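Local atomic coordinates of putative glycoside hydrolase (Bacteroides thetaiotaomicron VPI-5482, PDB entry 3HBZ), a protein that is of unproven function but binds calcium and may be a glycoside hydrolase or otherwise take part in carbohydrate metabolism. Residues T29-I43 with K84-L96. Sequence-based numbering, arbitrary orientation.
Sequences TNNSINIFVGPGTDI and KKKYTVSVIDTEL. With CA (calcium ion), chain C; ACT (acetate ion), chain H; CAC (cacodylate ion), chain G; CAC (cacodylate ion), chain F.
I92 lies alongside the F36 ring. Its CG1 makes an off-centre CH-pi contact, 4.3 Å from the ring centroid and 29° off the normal, while its CB packs against CD2 of the same ring. The Y87 ring lies obliquely against the backbone of N30-S32, with CE2 3.5 Å from N30 O. Water 1 sits in the ring plane at its edge and joins Y87 OH to T29 O; the backbone N of I12 donates to that hydroxyl. The N31 amide reaches across the K85 chain, and its ND2 gives K86 O a nearly straight bond of 3.1 Å, the oxygen lying close to the amide plane. K85 bends at chi3 (-51°), which brings NZ to a lone pair of N30 O, in the carbonyl plane, at 2.8 Å. Y87 OH, D11 and water 2 also lie in hydrogen-bonding reach of NZ, more acceptors than its three protons can serve fully at once. Water 2 in turn donates to N30 OD1. With an alanine here, N30 O is likely to lose its charged donor, and D11 would keep the sodium ion but lose its ammonium partner. Next to it, K84 O binds the calcium ion together with E9.

Strands 32-36 and 84-92 run parallel within a five-stranded mixed sheet, where 84-92 is the central strand. The backbone ladder runs from T88 N on N31 O to V37 N on I92 O. On one face I33, I35, V89 and V91 form an apolar row, with I35 CD1 3.7 Å from V89 CG1. Strand 12-16 packs on the two isoleucines. I43 extends the row past V91, its CG2 3.8 Å from V91 CG1. Its CD1 meets the D93 carboxylate, whose OD1 makes a salt bridge to K121. Water 5 donates to D93 OD2 and T41 O, bridging the carboxylate to the turn at G38-T41.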
loop_
_atom_site.group_PDB
_atom_site.type_symbol
_atom_site.label_atom_id
_atom_site.label_comp_id
_atom_site.label_asym_id
_atom_site.label_seq_id
_atom_site.Cartn_x
_atom_site.Cartn_y
_atom_site.Cartn_z
ATOM N N THR A 29 2.129 7.220 -8.504
ATOM C CA THR A 29 2.658 8.037 -7.423
ATOM C C THR A 29 3.221 9.319 -8.056
ATOM O O THR A 29 2.977 9.576 -9.229
ATOM C CB THR A 29 3.748 7.290 -6.613
ATOM O OG1 THR A 29 4.906 7.096 -7.432
ATOM C CG2 THR A 29 3.208 5.949 -6.065
ATOM N N ASN A 30 3.981 10.092 -7.293
ATOM C CA ASN A 30 4.576 11.300 -7.809
ATOM C C ASN A 30 5.505 11.081 -9.025
ATOM O O ASN A 30 5.538 11.927 -9.906
ATOM C CB ASN A 30 5.351 12.047 -6.718
ATOM C CG ASN A 30 5.629 13.503 -7.108
ATOM O OD1 ASN A 30 4.705 14.271 -7.272
ATOM N ND2 ASN A 30 6.899 13.869 -7.292
ATOM N N ASN A 31 6.265 9.972 -9.042
ATOM C CA ASN A 31 7.295 9.729 -10.053
ATOM C C ASN A 31 7.316 8.277 -10.587
ATOM O O ASN A 31 8.313 7.854 -11.167
ATOM C CB ASN A 31 8.711 10.083 -9.506
ATOM C CG ASN A 31 8.870 11.573 -9.127
ATOM O OD1 ASN A 31 8.550 11.973 -7.993
ATOM N ND2 ASN A 31 9.448 12.387 -10.056
ATOM N N SER A 32 6.250 7.518 -10.363
ATOM C CA SER A 32 6.200 6.133 -10.793
ATOM C C SER A 32 4.798 5.724 -11.151
ATOM O O SER A 32 3.789 6.264 -10.621
ATOM C CB SER A 32 6.769 5.177 -9.730
ATOM O OG SER A 32 5.893 5.034 -8.618
ATOM N N ILE A 33 4.749 4.799 -12.094
ATOM C CA ILE A 33 3.521 4.089 -12.467
ATOM C C ILE A 33 3.785 2.578 -12.454
ATOM O O ILE A 33 4.794 2.143 -12.978
ATOM C CB ILE A 33 3.054 4.480 -13.836
ATOM C CG1 ILE A 33 2.964 6.016 -13.941
ATOM C CG2 ILE A 33 1.662 3.798 -14.142
ATOM C CD1 ILE A 33 2.296 6.562 -15.162
ATOM N N ASN A 34 2.897 1.806 -11.809
ATOM C CA ASN A 34 2.907 0.340 -11.858
ATOM C C ASN A 34 1.638 -0.090 -12.586
ATOM O O ASN A 34 0.522 0.239 -12.169
ATOM C CB ASN A 34 2.970 -0.304 -10.452
ATOM C CG ASN A 34 4.407 -0.313 -9.842
ATOM O OD1 ASN A 34 4.969 0.722 -9.568
ATOM N ND2 ASN A 34 4.978 -1.484 -9.675
ATOM N N ILE A 35 1.831 -0.794 -13.687
ATOM C CA ILE A 35 0.771 -1.286 -14.555
ATOM C C ILE A 35 0.699 -2.806 -14.331
ATOM O O ILE A 35 1.717 -3.467 -14.313
ATOM C CB ILE A 35 1.150 -1.034 -16.029
ATOM C CG1 ILE A 35 1.278 0.488 -16.277
ATOM C CG2 ILE A 35 0.108 -1.661 -16.984
ATOM C CD1 ILE A 35 1.870 0.906 -17.633
ATOM N N PHE A 36 -0.493 -3.349 -14.134
ATOM C CA PHE A 36 -0.656 -4.781 -13.861
ATOM C C PHE A 36 -1.380 -5.515 -15.003
ATOM O O PHE A 36 -2.501 -5.146 -15.387
ATOM C CB PHE A 36 -1.443 -5.005 -12.549
ATOM C CG PHE A 36 -0.764 -4.433 -11.317
ATOM C CD1 PHE A 36 -0.856 -3.078 -11.035
ATOM C CD2 PHE A 36 -0.048 -5.241 -10.462
ATOM C CE1 PHE A 36 -0.275 -2.558 -9.917
ATOM C CE2 PHE A 36 0.551 -4.707 -9.314
ATOM C CZ PHE A 36 0.464 -3.369 -9.074
ATOM N N VAL A 37 -0.750 -6.578 -15.511
ATOM C CA VAL A 37 -1.341 -7.393 -16.566
ATOM C C VAL A 37 -1.349 -8.867 -16.146
ATOM O O VAL A 37 -0.647 -9.265 -15.219
ATOM C CB VAL A 37 -0.577 -7.192 -17.897
ATOM C CG1 VAL A 37 -0.556 -5.733 -18.239
ATOM C CG2 VAL A 37 0.856 -7.748 -17.812
ATOM N N GLY A 38 -2.159 -9.676 -16.813
ATOM C CA GLY A 38 -2.247 -11.093 -16.482
ATOM C C GLY A 38 -0.956 -11.843 -16.783
ATOM O O GLY A 38 -0.291 -11.578 -17.792
ATOM N N PRO A 39 -0.582 -12.782 -15.904
ATOM C CA PRO A 39 0.541 -13.684 -16.188
ATOM C C PRO A 39 0.379 -14.314 -17.552
ATOM O O PRO A 39 -0.714 -14.774 -17.880
ATOM C CB PRO A 39 0.411 -14.738 -15.089
ATOM C CG PRO A 39 -0.196 -13.953 -13.946
ATOM C CD PRO A 39 -1.182 -13.050 -14.583
ATOM N N GLY A 40 1.442 -14.290 -18.346
ATOM C CA GLY A 40 1.379 -14.731 -19.740
ATOM C C GLY A 40 1.221 -13.618 -20.777
ATOM O O GLY A 40 1.372 -13.878 -21.968
ATOM N N THR A 41 0.864 -12.395 -20.366
ATOM C CA THR A 41 0.806 -11.264 -21.318
ATOM C C THR A 41 2.202 -11.018 -21.853
ATOM O O THR A 41 3.162 -11.117 -21.107
ATOM C CB THR A 41 0.316 -9.977 -20.629
ATOM O OG1 THR A 41 -0.880 -10.282 -19.921
ATOM C CG2 THR A 41 0.048 -8.822 -21.619
ATOM N N ASP A 42 2.308 -10.728 -23.147
ATOM C CA ASP A 42 3.571 -10.338 -23.760
ATOM C C ASP A 42 3.886 -8.896 -23.372
ATOM O O ASP A 42 3.116 -7.966 -23.688
ATOM C CB ASP A 42 3.484 -10.476 -25.288
ATOM C CG ASP A 42 4.857 -10.471 -25.969
ATOM O OD1 ASP A 42 5.702 -9.608 -25.632
ATOM O OD2 ASP A 42 5.082 -11.328 -26.858
ATOM N N ILE A 43 5.002 -8.698 -22.678
ATOM C CA ILE A 43 5.362 -7.343 -22.258
ATOM C C ILE A 43 6.547 -6.713 -23.035
ATOM O O ILE A 43 7.014 -5.626 -22.654
ATOM C CB ILE A 43 5.598 -7.281 -20.744
ATOM C CG1 ILE A 43 6.829 -8.086 -20.336
ATOM C CG2 ILE A 43 4.332 -7.770 -20.013
ATOM C CD1 ILE A 43 7.178 -8.000 -18.873
ATOM N N LYS A 84 10.254 19.888 -15.422
ATOM C CA LYS A 84 10.256 18.524 -15.992
ATOM C C LYS A 84 10.114 17.511 -14.856
ATOM O O LYS A 84 10.467 17.793 -13.731
ATOM C CB LYS A 84 11.557 18.234 -16.751
ATOM C CG LYS A 84 11.843 19.193 -17.891
ATOM C CD LYS A 84 13.165 18.836 -18.598
ATOM C CE LYS A 84 13.139 19.310 -20.098
ATOM N NZ LYS A 84 14.446 19.009 -20.737
ATOM N N LYS A 85 9.569 16.346 -15.129
ATOM C CA LYS A 85 9.524 15.317 -14.116
ATOM C C LYS A 85 9.768 13.999 -14.804
ATOM O O LYS A 85 9.154 13.729 -15.819
ATOM C CB LYS A 85 8.141 15.273 -13.424
ATOM C CG LYS A 85 8.237 14.876 -11.973
ATOM C CD LYS A 85 6.979 14.198 -11.375
ATOM C CE LYS A 85 5.700 14.943 -11.596
ATOM N NZ LYS A 85 4.669 14.521 -10.571
ATOM N N LYS A 86 10.578 13.151 -14.197
ATOM C CA LYS A 86 10.811 11.823 -14.715
ATOM C C LYS A 86 9.926 10.838 -13.992
ATOM O O LYS A 86 9.843 10.854 -12.770
ATOM C CB LYS A 86 12.294 11.439 -14.502
ATOM C CG LYS A 86 12.897 10.612 -15.597
ATOM C CD LYS A 86 14.458 10.838 -15.703
ATOM C CE LYS A 86 15.213 10.412 -14.431
ATOM N NZ LYS A 86 16.725 10.602 -14.491
ATOM N N TYR A 87 9.274 9.974 -14.755
ATOM C CA TYR A 87 8.522 8.870 -14.208
ATOM C C TYR A 87 9.186 7.576 -14.616
ATOM O O TYR A 87 9.630 7.467 -15.761
ATOM C CB TYR A 87 7.117 8.872 -14.779
ATOM C CG TYR A 87 6.152 9.879 -14.206
ATOM C CD1 TYR A 87 6.094 11.170 -14.691
ATOM C CD2 TYR A 87 5.211 9.501 -13.253
ATOM C CE1 TYR A 87 5.177 12.075 -14.192
ATOM C CE2 TYR A 87 4.277 10.396 -12.761
ATOM C CZ TYR A 87 4.243 11.667 -13.260
ATOM O OH TYR A 87 3.352 12.573 -12.756
ATOM N N THR A 88 9.239 6.624 -13.683
ATOM C CA THR A 88 9.580 5.242 -13.927
ATOM C C THR A 88 8.309 4.419 -14.067
ATOM O O THR A 88 7.509 4.308 -13.147
ATOM C CB THR A 88 10.419 4.666 -12.773
ATOM O OG1 THR A 88 11.618 5.439 -12.634
ATOM C CG2 THR A 88 10.801 3.183 -13.007
ATOM N N VAL A 89 8.146 3.790 -15.223
ATOM C CA VAL A 89 6.949 3.041 -15.521
ATOM C C VAL A 89 7.313 1.569 -15.630
ATOM O O VAL A 89 8.173 1.191 -16.439
ATOM C CB VAL A 89 6.306 3.529 -16.808
ATOM C CG1 VAL A 89 5.041 2.659 -17.189
ATOM C CG2 VAL A 89 5.932 5.046 -16.668
ATOM N N SER A 90 6.667 0.774 -14.781
ATOM C CA SER A 90 6.930 -0.631 -14.627
ATOM C C SER A 90 5.657 -1.409 -14.933
ATOM O O SER A 90 4.522 -0.926 -14.673
ATOM C CB SER A 90 7.356 -0.923 -13.180
ATOM O OG SER A 90 8.551 -0.270 -12.821
ATOM N N VAL A 91 5.850 -2.600 -15.481
ATOM C CA VAL A 91 4.754 -3.542 -15.734
ATOM C C VAL A 91 4.966 -4.791 -14.881
ATOM O O VAL A 91 6.039 -5.370 -14.895
ATOM C CB VAL A 91 4.661 -3.938 -17.235
ATOM C CG1 VAL A 91 3.607 -5.051 -17.439
ATOM C CG2 VAL A 91 4.268 -2.697 -18.065
ATOM N N ILE A 92 3.937 -5.160 -14.132
ATOM C CA ILE A 92 3.930 -6.353 -13.292
ATOM C C ILE A 92 3.100 -7.390 -14.032
ATOM O O ILE A 92 1.907 -7.184 -14.254
ATOM C CB ILE A 92 3.256 -6.078 -11.923
ATOM C CG1 ILE A 92 3.867 -4.856 -11.206
ATOM C CG2 ILE A 92 3.325 -7.298 -11.060
ATOM C CD1 ILE A 92 5.279 -5.054 -10.875
ATOM N N ASP A 93 3.734 -8.470 -14.453
ATOM C CA ASP A 93 3.047 -9.528 -15.205
ATOM C C ASP A 93 3.076 -10.873 -14.478
ATOM O O ASP A 93 2.965 -11.912 -15.114
ATOM C CB ASP A 93 3.682 -9.705 -16.606
ATOM C CG ASP A 93 5.123 -10.194 -16.532
ATOM O OD1 ASP A 93 5.791 -9.903 -15.513
ATOM O OD2 ASP A 93 5.585 -10.864 -17.477
ATOM N N THR A 94 3.231 -10.841 -13.164
ATOM C CA THR A 94 3.379 -12.038 -12.366
ATOM C C THR A 94 2.245 -12.096 -11.341
ATOM O O THR A 94 1.527 -11.139 -11.145
ATOM C CB THR A 94 4.736 -12.045 -11.615
ATOM O OG1 THR A 94 4.917 -10.785 -10.973
ATOM C CG2 THR A 94 5.870 -12.286 -12.591
ATOM N N GLU A 95 2.075 -13.249 -10.723
ATOM C CA GLU A 95 1.055 -13.411 -9.712
ATOM C C GLU A 95 1.539 -12.790 -8.393
ATOM O O GLU A 95 2.721 -12.590 -8.202
ATOM C CB GLU A 95 0.654 -14.885 -9.608
ATOM C CG GLU A 95 1.704 -15.853 -9.116
ATOM C CD GLU A 95 1.284 -17.343 -9.271
ATOM O OE1 GLU A 95 0.338 -17.650 -10.045
ATOM O OE2 GLU A 95 1.928 -18.200 -8.625
ATOM N N LEU A 96 0.609 -12.406 -7.520
ATOM C CA LEU A 96 0.965 -11.714 -6.280
ATOM C C LEU A 96 2.066 -12.480 -5.522
ATOM O O LEU A 96 2.018 -13.693 -5.434
ATOM C CB LEU A 96 -0.291 -11.611 -5.410
ATOM C CG LEU A 96 -0.372 -10.486 -4.412
ATOM C CD1 LEU A 96 -0.142 -9.105 -5.088
ATOM C CD2 LEU A 96 -1.726 -10.541 -3.659
HETATM CA CA CA C . 11.932 18.290 -12.054
HETATM C C ACT H . -1.656 -14.626 -7.749
HETATM O O ACT H . -2.622 -15.217 -8.086
HETATM O OXT ACT H . -1.766 -13.468 -8.269
HETATM C CH3 ACT H . -0.569 -15.248 -6.803
HETATM AS AS CAC G . 7.470 9.006 -5.256
HETATM O O1 CAC G . 7.075 8.400 -6.835
HETATM O O2 CAC G . 5.897 9.514 -4.646
HETATM C C1 CAC G . 7.956 7.449 -4.175
HETATM C C2 CAC G . 8.776 10.495 -5.189
HETATM AS AS CAC F . 13.578 21.046 -13.423
HETATM O O1 CAC F . 12.123 20.173 -12.998
HETATM O O2 CAC F . 14.394 20.539 -14.875
HETATM C C1 CAC F . 13.093 22.932 -13.387
HETATM C C2 CAC F . 14.911 20.730 -12.007
HETATM O O HOH W 1 2.016 11.948 -10.660
HETATM O O HOH W 2 4.726 16.696 -8.943
HETATM O O HOH W 3 11.062 6.507 -9.886
HETATM O O HOH W 4 0.043 -9.002 -12.455
HETATM O O HOH W 5 3.634 -12.380 -19.015
HETATM O O HOH W 6 13.915 17.538 -13.335
HETATM O O HOH W 7 11.410 16.358 -10.850
#